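Local atomic coordinates of hypothetical protein PA4535 (Pseudomonas aeruginosa, PDB entry 1Y0K), a protein that is of unknown function but belongs to a family of putative endonucleases with a PDDEXK nuclease-type fold. Residues 68-73 with 120-125. Residues are numbered along the deposited sequence; the frame is centred on the assembly and turned at random.
Sequences EVFFVL and PTLRKK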
loop_
_atom_site.group_PDB
_atom_site.type_symbol
_atom_site.label_atom_id
_atom_site.label_comp_id
_atom_site.label_asym_id
_atom_site.label_seq_id
_atom_site.Cartn_x
_atom_site.Cartn_y
_atom_site.Cartn_z
ATOM N N GLU A 68 0.133 4.767 -8.230
ATOM C CA GLU A 68 0.469 6.010 -7.560
ATOM C C GLU A 68 0.858 5.630 -6.132
ATOM O O GLU A 68 0.006 5.273 -5.316
ATOM C CB GLU A 68 -0.747 6.938 -7.600
ATOM C CG GLU A 68 -0.680 8.199 -6.739
ATOM C CD GLU A 68 0.190 9.275 -7.320
ATOM O OE1 GLU A 68 0.898 9.018 -8.332
ATOM O OE2 GLU A 68 0.151 10.396 -6.753
ATOM N N VAL A 69 2.152 5.675 -5.862
ATOM C CA VAL A 69 2.701 5.072 -4.641
ATOM C C VAL A 69 2.920 6.120 -3.556
ATOM O O VAL A 69 3.513 7.177 -3.808
ATOM C CB VAL A 69 4.022 4.339 -4.957
ATOM C CG1 VAL A 69 4.691 3.815 -3.680
ATOM C CG2 VAL A 69 3.745 3.194 -5.946
ATOM N N PHE A 70 2.428 5.845 -2.352
ATOM C CA PHE A 70 2.705 6.747 -1.236
ATOM C C PHE A 70 3.028 5.977 0.039
ATOM O O PHE A 70 2.726 4.792 0.146
ATOM C CB PHE A 70 1.577 7.766 -1.042
ATOM C CG PHE A 70 0.267 7.175 -0.585
ATOM C CD1 PHE A 70 -0.154 7.337 0.737
ATOM C CD2 PHE A 70 -0.565 6.495 -1.483
ATOM C CE1 PHE A 70 -1.390 6.826 1.167
ATOM C CE2 PHE A 70 -1.802 5.959 -1.060
ATOM C CZ PHE A 70 -2.210 6.121 0.265
ATOM N N PHE A 71 3.672 6.662 0.982
ATOM C CA PHE A 71 4.175 6.030 2.199
ATOM C C PHE A 71 3.450 6.544 3.421
ATOM O O PHE A 71 3.262 7.765 3.585
ATOM C CB PHE A 71 5.687 6.231 2.318
ATOM C CG PHE A 71 6.452 5.609 1.187
ATOM C CD1 PHE A 71 6.600 6.284 -0.029
ATOM C CD2 PHE A 71 7.010 4.340 1.327
ATOM C CE1 PHE A 71 7.286 5.690 -1.101
ATOM C CE2 PHE A 71 7.704 3.745 0.270
ATOM C CZ PHE A 71 7.839 4.431 -0.943
ATOM N N VAL A 72 3.017 5.598 4.249
ATOM C CA VAL A 72 2.296 5.868 5.493
ATOM C C VAL A 72 3.175 5.344 6.621
ATOM O O VAL A 72 3.181 4.150 6.918
ATOM C CB VAL A 72 0.906 5.190 5.504
ATOM C CG1 VAL A 72 0.145 5.512 6.807
ATOM C CG2 VAL A 72 0.082 5.635 4.289
ATOM N N LEU A 73 3.947 6.252 7.209
ATOM C CA LEU A 73 4.913 5.899 8.247
ATOM C C LEU A 73 4.597 6.638 9.548
ATOM O O LEU A 73 3.633 7.404 9.615
ATOM C CB LEU A 73 6.343 6.210 7.771
ATOM C CG LEU A 73 6.744 5.731 6.370
ATOM C CD1 LEU A 73 8.097 6.313 5.957
ATOM C CD2 LEU A 73 6.781 4.219 6.323
ATOM N N PRO A 120 -4.964 11.506 5.613
ATOM C CA PRO A 120 -4.315 12.805 5.395
ATOM C C PRO A 120 -3.664 12.937 4.015
ATOM O O PRO A 120 -3.891 13.929 3.311
ATOM C CB PRO A 120 -3.287 12.864 6.527
ATOM C CG PRO A 120 -3.962 12.072 7.634
ATOM C CD PRO A 120 -4.514 10.892 6.882
ATOM N N THR A 121 -2.889 11.932 3.616
ATOM C CA THR A 121 -2.205 11.974 2.327
ATOM C C THR A 121 -3.193 11.863 1.167
ATOM O O THR A 121 -3.086 12.601 0.185
ATOM C CB THR A 121 -1.105 10.886 2.260
ATOM O OG1 THR A 121 -0.099 11.209 3.226
ATOM C CG2 THR A 121 -0.449 10.854 0.891
ATOM N N LEU A 122 -4.155 10.950 1.280
ATOM C CA LEU A 122 -5.157 10.802 0.219
ATOM C C LEU A 122 -5.973 12.081 -0.005
ATOM O O LEU A 122 -6.260 12.428 -1.151
ATOM C CB LEU A 122 -6.053 9.592 0.447
ATOM C CG LEU A 122 -5.350 8.245 0.174
ATOM C CD1 LEU A 122 -6.274 7.102 0.508
ATOM C CD2 LEU A 122 -4.892 8.120 -1.300
ATOM N N ARG A 123 -6.314 12.783 1.080
ATOM C CA ARG A 123 -7.022 14.074 0.977
ATOM C C ARG A 123 -6.191 15.123 0.227
ATOM O O ARG A 123 -6.720 15.839 -0.629
ATOM C CB ARG A 123 -7.405 14.604 2.363
ATOM C CG ARG A 123 -8.486 13.765 3.040
ATOM C CD ARG A 123 -8.684 14.148 4.503
ATOM N NE ARG A 123 -9.577 13.206 5.180
ATOM C CZ ARG A 123 -9.496 12.883 6.468
ATOM N NH1 ARG A 123 -8.561 13.420 7.244
ATOM N NH2 ARG A 123 -10.344 12.004 6.980
ATOM N N LYS A 124 -4.901 15.198 0.553
ATOM C CA LYS A 124 -3.987 16.150 -0.083
ATOM C C LYS A 124 -3.837 15.842 -1.568
ATOM O O LYS A 124 -3.898 16.750 -2.415
ATOM C CB LYS A 124 -2.611 16.132 0.584
ATOM C CG LYS A 124 -2.553 16.721 1.991
ATOM C CD LYS A 124 -1.113 16.662 2.522
ATOM C CE LYS A 124 -0.977 17.296 3.910
ATOM N NZ LYS A 124 -0.999 18.793 3.867
ATOM N N LYS A 125 -3.644 14.561 -1.891
ATOM C CA LYS A 125 -3.563 14.149 -3.308
ATOM C C LYS A 125 -4.841 14.451 -4.078
ATOM O O LYS A 125 -4.794 15.039 -5.163
ATOM C CB LYS A 125 -3.266 12.655 -3.434
ATOM C CG LYS A 125 -1.869 12.239 -3.077
ATOM C CD LYS A 125 -1.681 10.775 -3.493
ATOM C CE LYS A 125 -0.271 10.277 -3.240
ATOM N NZ LYS A 125 0.745 10.979 -4.075
HETATM O O HOH W 1 3.231 9.199 -5.369
HETATM O O HOH W 2 0.979 9.217 4.611
#
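Phe70 lays its ring obliquely against Thr121, Leu122 and Lys125, packing helix 119-132 onto strand 65-73 of the mixed sheet in a PDDEXK-like core. The local axes run 9.9 Å apart at 145°, so helix and strand are roughly antiparallel. With chi1 at 67°, Phe70 CG takes the crowded position between backbone N and carbonyl carbon. Thr121 CG2 lies 3.5 Å from Phe70 CD1, while Leu122 crosses the far end of the ring at about a right angle, Leu122 CD2 lying 3.7 Å from Phe70 CZ. Leu141 of the adjacent strand 140-146 touches both Phe70 and Leu122.

Lys125 CE passes Phe70 CB at 3.8 Å; the chain is extended until chi4 (-65°) bends it and turns NZ toward Glu68. Lys125 NZ donates to Glu68 OE2 at 2.8 Å in a tip-to-tip salt bridge, although the place of Glu68 OE2 is less sure. Glu68 OE1 also lies near Asp59 OD2, a like-charge proximity that Lys125 may partly offset. Asp59 and Glu68 are spaced as in a PD-(D/E)XK motif with Phe70 at the usual lysine position; Lys125 NZ beside Glu68 is consistent with a lysine relocated from strand to helix, with no activity established. At the Thr121 end, one water donates to Phe71 O at 2.9 Å and hydrogen-bonds Thr121 OG1 at 2.7 Å.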